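Local coordinates for C381 turret protein (Sulfolobus turreted icosahedral virus, PDB 4IND) that probably forms, as five copies of a triple jelly-roll chain, the turrets of an archaeal icosahedral virus, at residues Gly152-Ile157 against Gly256-Glu261; Gly78-Arg83 against Phe143-Val148; Lys175-Ile180 against Glu260-Leu265. All blocks are in the same frame, centred on the assembly; numbering follows the deposited sequence.

Interaction 1: Gly152-Ile157 against Gly256-Glu261; sequences GNRINI and GLEVEE. With 2HP (dihydrogenphosphate ion), chain Y.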
loop_
_atom_site.group_PDB
_atom_site.type_symbol
_atom_site.label_atom_id
_atom_site.label_comp_id
_atom_site.label_asym_id
_atom_site.label_seq_id
_atom_site.Cartn_x
_atom_site.Cartn_y
_atom_site.Cartn_z
ATOM N N GLY A 152 -4.986 10.460 0.129
ATOM C CA GLY A 152 -3.836 11.318 0.291
ATOM C C GLY A 152 -4.196 12.744 0.622
ATOM O O GLY A 152 -3.368 13.637 0.446
ATOM N N ASN A 153 -5.416 12.973 1.105
ATOM C CA ASN A 153 -5.767 14.316 1.559
ATOM C C ASN A 153 -5.188 14.644 2.921
ATOM O O ASN A 153 -4.758 13.764 3.653
ATOM C CB ASN A 153 -7.279 14.537 1.533
ATOM C CG ASN A 153 -7.791 14.748 0.125
ATOM O OD1 ASN A 153 -7.035 15.164 -0.763
ATOM N ND2 ASN A 153 -9.064 14.448 -0.099
ATOM N N ARG A 154 -5.168 15.926 3.243
ATOM C CA ARG A 154 -4.655 16.384 4.510
ATOM C C ARG A 154 -5.644 17.368 5.077
ATOM O O ARG A 154 -6.522 17.862 4.363
ATOM C CB ARG A 154 -3.322 17.113 4.301
ATOM C CG ARG A 154 -3.416 18.223 3.256
ATOM C CD ARG A 154 -2.137 19.067 3.209
ATOM N NE ARG A 154 -2.178 20.033 2.105
ATOM C CZ ARG A 154 -1.158 20.822 1.775
ATOM N NH1 ARG A 154 -0.034 20.745 2.455
ATOM N NH2 ARG A 154 -1.261 21.685 0.778
ATOM N N ILE A 155 -5.506 17.649 6.358
ATOM C CA ILE A 155 -6.195 18.785 6.953
ATOM C C ILE A 155 -5.397 20.017 6.546
ATOM O O ILE A 155 -4.179 20.060 6.734
ATOM C CB ILE A 155 -6.208 18.672 8.481
ATOM C CG1 ILE A 155 -7.089 17.489 8.912
ATOM C CG2 ILE A 155 -6.733 19.963 9.128
ATOM C CD1 ILE A 155 -7.008 17.213 10.407
ATOM N N ASN A 156 -6.073 20.997 5.949
ATOM C CA ASN A 156 -5.414 22.250 5.550
ATOM C C ASN A 156 -6.370 23.434 5.793
ATOM O O ASN A 156 -7.069 23.877 4.902
ATOM C CB ASN A 156 -4.956 22.184 4.102
ATOM C CG ASN A 156 -4.112 23.390 3.700
ATOM O OD1 ASN A 156 -3.808 24.236 4.537
ATOM N ND2 ASN A 156 -3.739 23.472 2.419
ATOM N N ILE A 157 -6.398 23.912 7.029
ATOM C CA ILE A 157 -7.225 25.070 7.398
ATOM C C ILE A 157 -6.375 26.335 7.347
ATOM O O ILE A 157 -5.300 26.366 7.935
ATOM C CB ILE A 157 -7.760 24.902 8.813
ATOM C CG1 ILE A 157 -8.647 23.647 8.891
ATOM C CG2 ILE A 157 -8.558 26.140 9.261
ATOM C CD1 ILE A 157 -9.017 23.276 10.327
ATOM N N GLY A 256 -3.483 28.896 11.521
ATOM C CA GLY A 256 -4.030 27.908 10.625
ATOM C C GLY A 256 -3.612 26.546 11.137
ATOM O O GLY A 256 -2.898 26.447 12.137
ATOM N N LEU A 257 -4.077 25.489 10.476
ATOM C CA LEU A 257 -3.734 24.140 10.903
ATOM C C LEU A 257 -3.631 23.233 9.708
ATOM O O LEU A 257 -4.574 23.090 8.929
ATOM C CB LEU A 257 -4.799 23.591 11.860
ATOM C CG LEU A 257 -4.590 22.121 12.259
ATOM C CD1 LEU A 257 -3.341 21.981 13.102
ATOM C CD2 LEU A 257 -5.828 21.593 13.031
ATOM N N GLU A 258 -2.481 22.594 9.592
ATOM C CA GLU A 258 -2.217 21.675 8.500
ATOM C C GLU A 258 -1.710 20.399 9.162
ATOM O O GLU A 258 -0.749 20.417 9.942
ATOM C CB GLU A 258 -1.191 22.350 7.566
ATOM C CG GLU A 258 -0.722 21.593 6.335
ATOM C CD GLU A 258 0.258 22.445 5.510
ATOM O OE1 GLU A 258 -0.162 23.539 5.064
ATOM O OE2 GLU A 258 1.444 22.041 5.334
ATOM N N VAL A 259 -2.391 19.285 8.901
ATOM C CA VAL A 259 -1.960 17.977 9.402
ATOM C C VAL A 259 -1.870 17.043 8.219
ATOM O O VAL A 259 -2.856 16.849 7.513
ATOM C CB VAL A 259 -2.988 17.397 10.400
ATOM C CG1 VAL A 259 -2.454 16.101 11.020
ATOM C CG2 VAL A 259 -3.321 18.421 11.473
ATOM N N GLU A 260 -0.699 16.463 7.996
ATOM C CA GLU A 260 -0.454 15.705 6.777
ATOM C C GLU A 260 0.510 14.566 7.036
ATOM O O GLU A 260 1.448 14.698 7.838
ATOM C CB GLU A 260 0.120 16.637 5.701
ATOM C CG GLU A 260 1.345 17.372 6.185
ATOM C CD GLU A 260 1.509 18.752 5.567
ATOM O OE1 GLU A 260 0.849 19.056 4.548
ATOM O OE2 GLU A 260 2.309 19.542 6.104
ATOM N N GLU A 261 0.287 13.436 6.370
ATOM C CA GLU A 261 1.175 12.293 6.515
ATOM C C GLU A 261 2.478 12.539 5.752
ATOM O O GLU A 261 2.468 13.102 4.650
ATOM C CB GLU A 261 0.495 11.021 5.996
ATOM C CG GLU A 261 1.169 9.737 6.460
ATOM C CD GLU A 261 0.476 8.474 5.960
ATOM O OE1 GLU A 261 -0.634 8.572 5.385
ATOM O OE2 GLU A 261 1.050 7.384 6.136
HETATM P P 2HP Y . 2.459 23.747 1.968
HETATM O O1 2HP Y . 4.002 23.960 1.917
HETATM O O2 2HP Y . 2.088 22.365 1.528
HETATM O O3 2HP Y . 1.769 24.595 0.957
HETATM O O4 2HP Y . 1.957 24.031 3.412
HETATM O O HOH W 1 -1.887 13.631 4.279
#
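Two antiparallel strands of the middle jelly roll, 155-163 and 253-262, pair here, and a salt-bridge network of Arg154, just before the first strand, with Glu258 and Glu260 of the second lies beside a dihydrogenphosphate ion, which Arg154 binds. Ile155 with Val259 and Ile157 with Leu257 are hydrogen-bonded pairs; Asn156 and Glu258 form the non-hydrogen-bonded pair between them. Ile157 N meets Leu257 O in the carbonyl plane at 2.8 Å, whereas Val259 N sits 28° out of the plane of the Ile155 carbonyl.

Arg154 CG takes the crowded position between backbone N and carbonyl carbon (chi1 53°), and the chain then runs extended, alongside Glu260. At the guanidinium edge, NH1 gives an in-plane bond to Glu260 OE1 at 2.8 Å and a nearly straight one to phosphate O2, also 2.8 Å. Lys181 NZ and, from a second subunit, Glu237 N also bond the ion. Glu260 reaches NH1 through the same crowded first torsion (54°) and a bend at chi2. Glu258, with CG anti to the backbone N and an extended chain, brings OE2 to 3.5 Å from Arg154 NH1, a longer salt bridge, and OE1 to 2.7 Å from phosphate O4. Glu258 OE2 and Glu260 OE2 lie 2.8 Å apart; both oxygen-oxygen approaches are consistent with a proton held by one of the acid groups. Asn156 CG lies over one guanidinium face, while its OD1 bonds Gln126 of the second subunit.

On the reverse face Ile155 and Val259 lie side by side, CB to CB at 4.0 Å.

The second subunit closes over the charged side, its Glu125 and Asp238 forming salt bridges with Arg154. Strand 176-187 flanks 253-262 on its other edge, Leu257 resting on Ile180 and Met182, while Ile157 reaches Tyr119 and Ile121 of strand 114-124.

Interaction 2: Gly78-Arg83 against Phe143-Val148; sequences GLYLIR and FSLERV. With 2HP (dihydrogenphosphate ion), chain U.
A dihydrogenphosphate site closes one end of this antiparallel pair, formed by neighbouring strands 78-88 and 138-147 of the first jelly roll. Phosphate O2 accepts from Leu79 N at 2.7 Å and, at the in-plane edge of the Arg147 guanidinium, from NE and NH2, the latter at 2.9 Å; Arg172 also binds the ion. As modelled, the ion lies closer to Val148 O than a non-bonded contact allows, so its exact placement is uncertain. Arg147 bends at chi3 (57°), and its CG rests over one face of the Tyr80 ring, 3.9 Å from the centroid, in a CH-pi contact. The Tyr80 hydroxyl bonds Gln76 O.

Leu81 N meets Glu146 O at 2.8 Å, nearly along the C=O axis. Ile82 and Leu145 run side by side, Ile82 CG1 to Leu145 CD2 at 3.5 Å. Leu81 CB presses on Val148 CG1 at 3.3 Å, a tight contact.

A water links Leu81 O, Arg83 NE and Ser144 OG. Arg83 NH2 lies 3.4 Å from Glu146 OE1, which stands well out of the guanidinium plane. That salt bridge therefore rests on charge alone; apart from the NE bond to the water, both tips find directed partners on a second subunit, Arg83 NH2 at Leu75 O and Glu146 OE1 at Glu77 N.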
loop_
_atom_site.group_PDB
_atom_site.type_symbol
_atom_site.label_atom_id
_atom_site.label_comp_id
_atom_site.label_asym_id
_atom_site.label_seq_id
_atom_site.Cartn_x
_atom_site.Cartn_y
_atom_site.Cartn_z
ATOM N N GLY A 78 -14.477 7.579 11.607
ATOM C CA GLY A 78 -13.252 8.131 11.036
ATOM C C GLY A 78 -13.128 9.586 11.404
ATOM O O GLY A 78 -13.898 10.085 12.216
ATOM N N LEU A 79 -12.128 10.251 10.833
ATOM C CA LEU A 79 -11.851 11.657 11.126
ATOM C C LEU A 79 -12.345 12.497 9.965
ATOM O O LEU A 79 -11.920 12.311 8.838
ATOM C CB LEU A 79 -10.342 11.862 11.321
ATOM C CG LEU A 79 -9.961 13.347 11.525
ATOM C CD1 LEU A 79 -10.621 13.889 12.791
ATOM C CD2 LEU A 79 -8.450 13.501 11.572
ATOM N N TYR A 80 -13.264 13.419 10.242
ATOM C CA TYR A 80 -13.893 14.217 9.199
ATOM C C TYR A 80 -13.407 15.636 9.213
ATOM O O TYR A 80 -13.232 16.232 10.272
ATOM C CB TYR A 80 -15.425 14.260 9.395
ATOM C CG TYR A 80 -16.090 12.948 9.039
ATOM C CD1 TYR A 80 -16.592 12.718 7.762
ATOM C CD2 TYR A 80 -16.218 11.941 9.977
ATOM C CE1 TYR A 80 -17.182 11.514 7.432
ATOM C CE2 TYR A 80 -16.794 10.737 9.652
ATOM C CZ TYR A 80 -17.286 10.529 8.383
ATOM O OH TYR A 80 -17.885 9.327 8.054
ATOM N N LEU A 81 -13.209 16.169 8.013
ATOM C CA LEU A 81 -13.058 17.586 7.808
ATOM C C LEU A 81 -14.426 18.066 7.380
ATOM O O LEU A 81 -15.001 17.554 6.409
ATOM C CB LEU A 81 -12.055 17.881 6.686
ATOM C CG LEU A 81 -12.060 19.369 6.309
ATOM C CD1 LEU A 81 -11.220 20.141 7.320
ATOM C CD2 LEU A 81 -11.583 19.613 4.867
ATOM N N ILE A 82 -14.943 19.050 8.102
ATOM C CA ILE A 82 -16.239 19.637 7.771
ATOM C C ILE A 82 -15.994 21.002 7.133
ATOM O O ILE A 82 -15.190 21.800 7.638
ATOM C CB ILE A 82 -17.085 19.784 9.025
ATOM C CG1 ILE A 82 -17.580 18.400 9.462
ATOM C CG2 ILE A 82 -18.252 20.740 8.799
ATOM C CD1 ILE A 82 -18.229 18.386 10.813
ATOM N N ARG A 83 -16.659 21.255 6.010
ATOM C CA ARG A 83 -16.663 22.584 5.413
ATOM C C ARG A 83 -18.100 23.078 5.344
ATOM O O ARG A 83 -18.985 22.394 4.821
ATOM C CB ARG A 83 -16.001 22.570 4.036
ATOM C CG ARG A 83 -14.458 22.391 4.090
ATOM C CD ARG A 83 -13.899 22.067 2.729
ATOM N NE ARG A 83 -14.369 20.768 2.262
ATOM C CZ ARG A 83 -14.407 20.396 0.988
ATOM N NH1 ARG A 83 -13.998 21.225 0.038
ATOM N NH2 ARG A 83 -14.858 19.193 0.671
ATOM N N PHE A 143 -22.946 22.185 3.057
ATOM C CA PHE A 143 -22.407 21.533 4.239
ATOM C C PHE A 143 -21.789 20.240 3.753
ATOM O O PHE A 143 -22.477 19.423 3.132
ATOM C CB PHE A 143 -23.503 21.245 5.260
ATOM C CG PHE A 143 -22.989 20.653 6.561
ATOM C CD1 PHE A 143 -22.528 21.469 7.583
ATOM C CD2 PHE A 143 -22.955 19.268 6.733
ATOM C CE1 PHE A 143 -22.055 20.920 8.773
ATOM C CE2 PHE A 143 -22.493 18.703 7.907
ATOM C CZ PHE A 143 -22.051 19.524 8.938
ATOM N N SER A 144 -20.499 20.067 4.043
ATOM C CA SER A 144 -19.691 18.958 3.523
ATOM C C SER A 144 -18.984 18.206 4.651
ATOM O O SER A 144 -18.328 18.797 5.502
ATOM C CB SER A 144 -18.661 19.469 2.503
ATOM O OG SER A 144 -17.680 18.466 2.200
ATOM N N LEU A 145 -19.112 16.887 4.631
ATOM C CA LEU A 145 -18.426 15.992 5.568
ATOM C C LEU A 145 -17.540 15.094 4.744
ATOM O O LEU A 145 -18.045 14.324 3.929
ATOM C CB LEU A 145 -19.458 15.080 6.258
ATOM C CG LEU A 145 -20.280 15.594 7.423
ATOM C CD1 LEU A 145 -21.573 14.769 7.610
ATOM C CD2 LEU A 145 -19.434 15.504 8.668
ATOM N N GLU A 146 -16.226 15.171 4.917
ATOM C CA GLU A 146 -15.358 14.262 4.154
ATOM C C GLU A 146 -14.282 13.713 5.074
ATOM O O GLU A 146 -13.773 14.422 5.929
ATOM C CB GLU A 146 -14.738 14.964 2.923
ATOM C CG GLU A 146 -13.591 15.911 3.257
ATOM C CD GLU A 146 -12.562 16.065 2.117
ATOM O OE1 GLU A 146 -12.952 16.426 0.976
ATOM O OE2 GLU A 146 -11.353 15.853 2.381
ATOM N N ARG A 147 -13.942 12.444 4.899
ATOM C CA ARG A 147 -12.877 11.842 5.680
ATOM C C ARG A 147 -11.527 12.296 5.108
ATOM O O ARG A 147 -11.303 12.245 3.905
ATOM C CB ARG A 147 -13.009 10.309 5.645
ATOM C CG ARG A 147 -14.296 9.816 6.350
ATOM C CD ARG A 147 -14.330 8.302 6.454
ATOM N NE ARG A 147 -13.142 7.830 7.149
ATOM C CZ ARG A 147 -12.823 6.556 7.300
ATOM N NH1 ARG A 147 -13.615 5.616 6.804
ATOM N NH2 ARG A 147 -11.703 6.227 7.939
ATOM N N VAL A 148 -10.639 12.758 5.970
ATOM C CA VAL A 148 -9.300 13.184 5.514
ATOM C C VAL A 148 -8.322 12.019 5.636
ATOM O O VAL A 148 -8.589 11.065 6.336
ATOM C CB VAL A 148 -8.805 14.378 6.336
ATOM C CG1 VAL A 148 -9.749 15.543 6.177
ATOM C CG2 VAL A 148 -8.714 14.015 7.806
HETATM P P 2HP U . -9.677 9.321 8.221
HETATM O O1 2HP U . -8.547 9.015 9.171
HETATM O O2 2HP U . -10.838 8.748 8.973
HETATM O O3 2HP U . -9.421 8.573 6.874
HETATM O O4 2HP U . -9.937 10.845 8.005
HETATM O O HOH W 2 -15.314 18.670 3.923
#

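Interaction 3: Lys175-Ile180 against Glu260-Leu265; sequences KGTYAI and EEINEL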
loop_
_atom_site.group_PDB
_atom_site.type_symbol
_atom_site.label_atom_id
_atom_site.label_comp_id
_atom_site.label_asym_id
_atom_site.label_seq_id
_atom_site.Cartn_x
_atom_site.Cartn_y
_atom_site.Cartn_z
ATOM N N LYS A 175 -2.105 4.898 12.246
ATOM C CA LYS A 175 -0.656 4.707 12.205
ATOM C C LYS A 175 -0.006 5.463 11.059
ATOM O O LYS A 175 -0.533 5.542 9.945
ATOM C CB LYS A 175 -0.291 3.214 12.129
ATOM C CG LYS A 175 -0.673 2.523 10.823
ATOM C CD LYS A 175 -0.476 0.997 10.934
ATOM C CE LYS A 175 -0.721 0.290 9.605
ATOM N NZ LYS A 175 0.360 0.616 8.621
ATOM N N GLY A 176 1.161 6.025 11.342
ATOM C CA GLY A 176 1.887 6.811 10.356
ATOM C C GLY A 176 2.741 7.844 11.059
ATOM O O GLY A 176 2.735 7.928 12.282
ATOM N N THR A 177 3.509 8.609 10.294
ATOM C CA THR A 177 4.179 9.774 10.837
ATOM C C THR A 177 3.553 10.991 10.192
ATOM O O THR A 177 3.259 10.984 8.992
ATOM C CB THR A 177 5.692 9.719 10.546
ATOM O OG1 THR A 177 6.242 8.549 11.168
ATOM C CG2 THR A 177 6.392 10.971 11.095
ATOM N N TYR A 178 3.311 12.025 10.991
ATOM C CA TYR A 178 2.611 13.202 10.510
ATOM C C TYR A 178 3.331 14.495 10.812
ATOM O O TYR A 178 3.981 14.636 11.846
ATOM C CB TYR A 178 1.247 13.286 11.169
ATOM C CG TYR A 178 0.336 12.120 10.874
ATOM C CD1 TYR A 178 -0.657 12.217 9.911
ATOM C CD2 TYR A 178 0.468 10.922 11.560
ATOM C CE1 TYR A 178 -1.519 11.148 9.645
ATOM C CE2 TYR A 178 -0.390 9.845 11.304
ATOM C CZ TYR A 178 -1.364 9.963 10.346
ATOM O OH TYR A 178 -2.225 8.915 10.095
ATOM N N ALA A 179 3.183 15.451 9.908
ATOM C CA ALA A 179 3.615 16.819 10.165
ATOM C C ALA A 179 2.391 17.588 10.636
ATOM O O ALA A 179 1.306 17.446 10.069
ATOM C CB ALA A 179 4.190 17.446 8.923
ATOM N N ILE A 180 2.557 18.392 11.683
ATOM C CA ILE A 180 1.513 19.326 12.083
ATOM C C ILE A 180 2.113 20.717 11.949
ATOM O O ILE A 180 3.076 21.053 12.639
ATOM C CB ILE A 180 1.089 19.093 13.517
ATOM C CG1 ILE A 180 0.457 17.707 13.646
ATOM C CG2 ILE A 180 0.106 20.174 13.954
ATOM C CD1 ILE A 180 0.200 17.293 15.091
ATOM N N GLU A 260 -0.699 16.463 7.996
ATOM C CA GLU A 260 -0.454 15.705 6.777
ATOM C C GLU A 260 0.510 14.566 7.036
ATOM O O GLU A 260 1.448 14.698 7.838
ATOM C CB GLU A 260 0.120 16.637 5.701
ATOM C CG GLU A 260 1.345 17.372 6.185
ATOM C CD GLU A 260 1.509 18.752 5.567
ATOM O OE1 GLU A 260 0.849 19.056 4.548
ATOM O OE2 GLU A 260 2.309 19.542 6.104
ATOM N N GLU A 261 0.287 13.436 6.370
ATOM C CA GLU A 261 1.175 12.293 6.515
ATOM C C GLU A 261 2.478 12.539 5.752
ATOM O O GLU A 261 2.468 13.102 4.650
ATOM C CB GLU A 261 0.495 11.021 5.996
ATOM C CG GLU A 261 1.169 9.737 6.460
ATOM C CD GLU A 261 0.476 8.474 5.960
ATOM O OE1 GLU A 261 -0.634 8.572 5.385
ATOM O OE2 GLU A 261 1.050 7.384 6.136
ATOM N N ILE A 262 3.598 12.118 6.341
ATOM C CA ILE A 262 4.902 12.230 5.685
ATOM C C ILE A 262 5.602 10.873 5.586
ATOM O O ILE A 262 5.231 9.919 6.281
ATOM C CB ILE A 262 5.843 13.230 6.405
ATOM C CG1 ILE A 262 6.176 12.734 7.813
ATOM C CG2 ILE A 262 5.219 14.638 6.422
ATOM C CD1 ILE A 262 7.438 13.396 8.410
ATOM N N ASN A 263 6.577 10.789 4.681
ATOM C CA ASN A 263 7.502 9.681 4.646
ATOM C C ASN A 263 8.664 9.979 5.579
ATOM O O ASN A 263 8.805 11.103 6.055
ATOM C CB ASN A 263 7.975 9.420 3.212
ATOM C CG ASN A 263 6.899 8.758 2.380
ATOM O OD1 ASN A 263 6.131 7.954 2.895
ATOM N ND2 ASN A 263 6.814 9.116 1.103
ATOM N N GLU A 264 9.484 8.975 5.861
ATOM C CA GLU A 264 10.564 9.162 6.815
ATOM C C GLU A 264 11.383 10.404 6.481
ATOM O O GLU A 264 11.753 10.636 5.332
ATOM C CB GLU A 264 11.484 7.941 6.874
ATOM C CG GLU A 264 12.548 8.105 7.948
ATOM C CD GLU A 264 13.506 6.931 8.026
ATOM O OE1 GLU A 264 14.107 6.743 9.103
ATOM O OE2 GLU A 264 13.665 6.209 7.016
ATOM N N LEU A 265 11.639 11.213 7.499
ATOM C CA LEU A 265 12.427 12.417 7.337
ATOM C C LEU A 265 13.654 12.363 8.236
ATOM O O LEU A 265 13.561 12.517 9.453
ATOM C CB LEU A 265 11.569 13.645 7.667
ATOM C CG LEU A 265 12.316 14.989 7.753
ATOM C CD1 LEU A 265 13.182 15.243 6.531
ATOM C CD2 LEU A 265 11.320 16.137 7.957
HETATM O O HOH W 3 3.486 7.827 7.378
#
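Strands 176-187 and 253-262 are the two inner strands of the four-stranded antiparallel sheet of the second jelly roll, and this contact lies where the latter strand runs out toward the third domain. The short strand segments are antiparallel but strongly twisted against each other, 126° between their directions.

Backbone bonds hold the pair. Ala179 N meets Glu260 O at 2.8 Å, nearly along the C=O axis, and Glu260 N returns a bond to Ala179 O. Toward the end of the pairing, Ile262 N reaches Thr177 O at 2.9 Å in an almost straight bond (174°), though from above the carbonyl plane.

Apolar contact lies on the face of Thr177, Ala179 and Ile262. The isoleucine puts CG1 in the crowded position between backbone N and carbonyl carbon (chi1 64°), where it touches Thr177 CG2 at 3.7 Å; its other branch, CG2, approaches Ala179 CB at 3.9 Å. Tyr229 of strand 221-232 packs against both Ala179 and Ile262.

On the other face the Tyr178 ring passes obliquely by Glu261, CD1 lying 3.9 Å from Glu261 CA. The ring meets Phe149 edge-to-face, and its hydroxyl bonds Arg174 O.

A water adds a further link. In the conformer described, one of two, Glu261 is extended with CG anti to its N and receives a bond at OE2 from a water 2.8 Å away, which also donates to Ile262 O and accepts from Thr177 N.

Overall arrangement
Interactions 1 and 3 use opposite edges of strand 253-262 in one sheet of the second jelly roll and share Glu260 and Glu261; interaction 2 belongs to the first jelly roll, and the chain leads from it directly into interaction 1. Interactions 1 and 2 meet through packing of Ile155 on Val148 and Leu79. All three are largely buried, yet interaction 3 has the partly exposed residues Thr177 and Glu261 and is joined by backbone bonds, apolar packing and water. Interactions 1 and 2 each hold a phosphate, one within a glutamate-rich network, the other between arginine and backbone. Every contact also touches a second subunit.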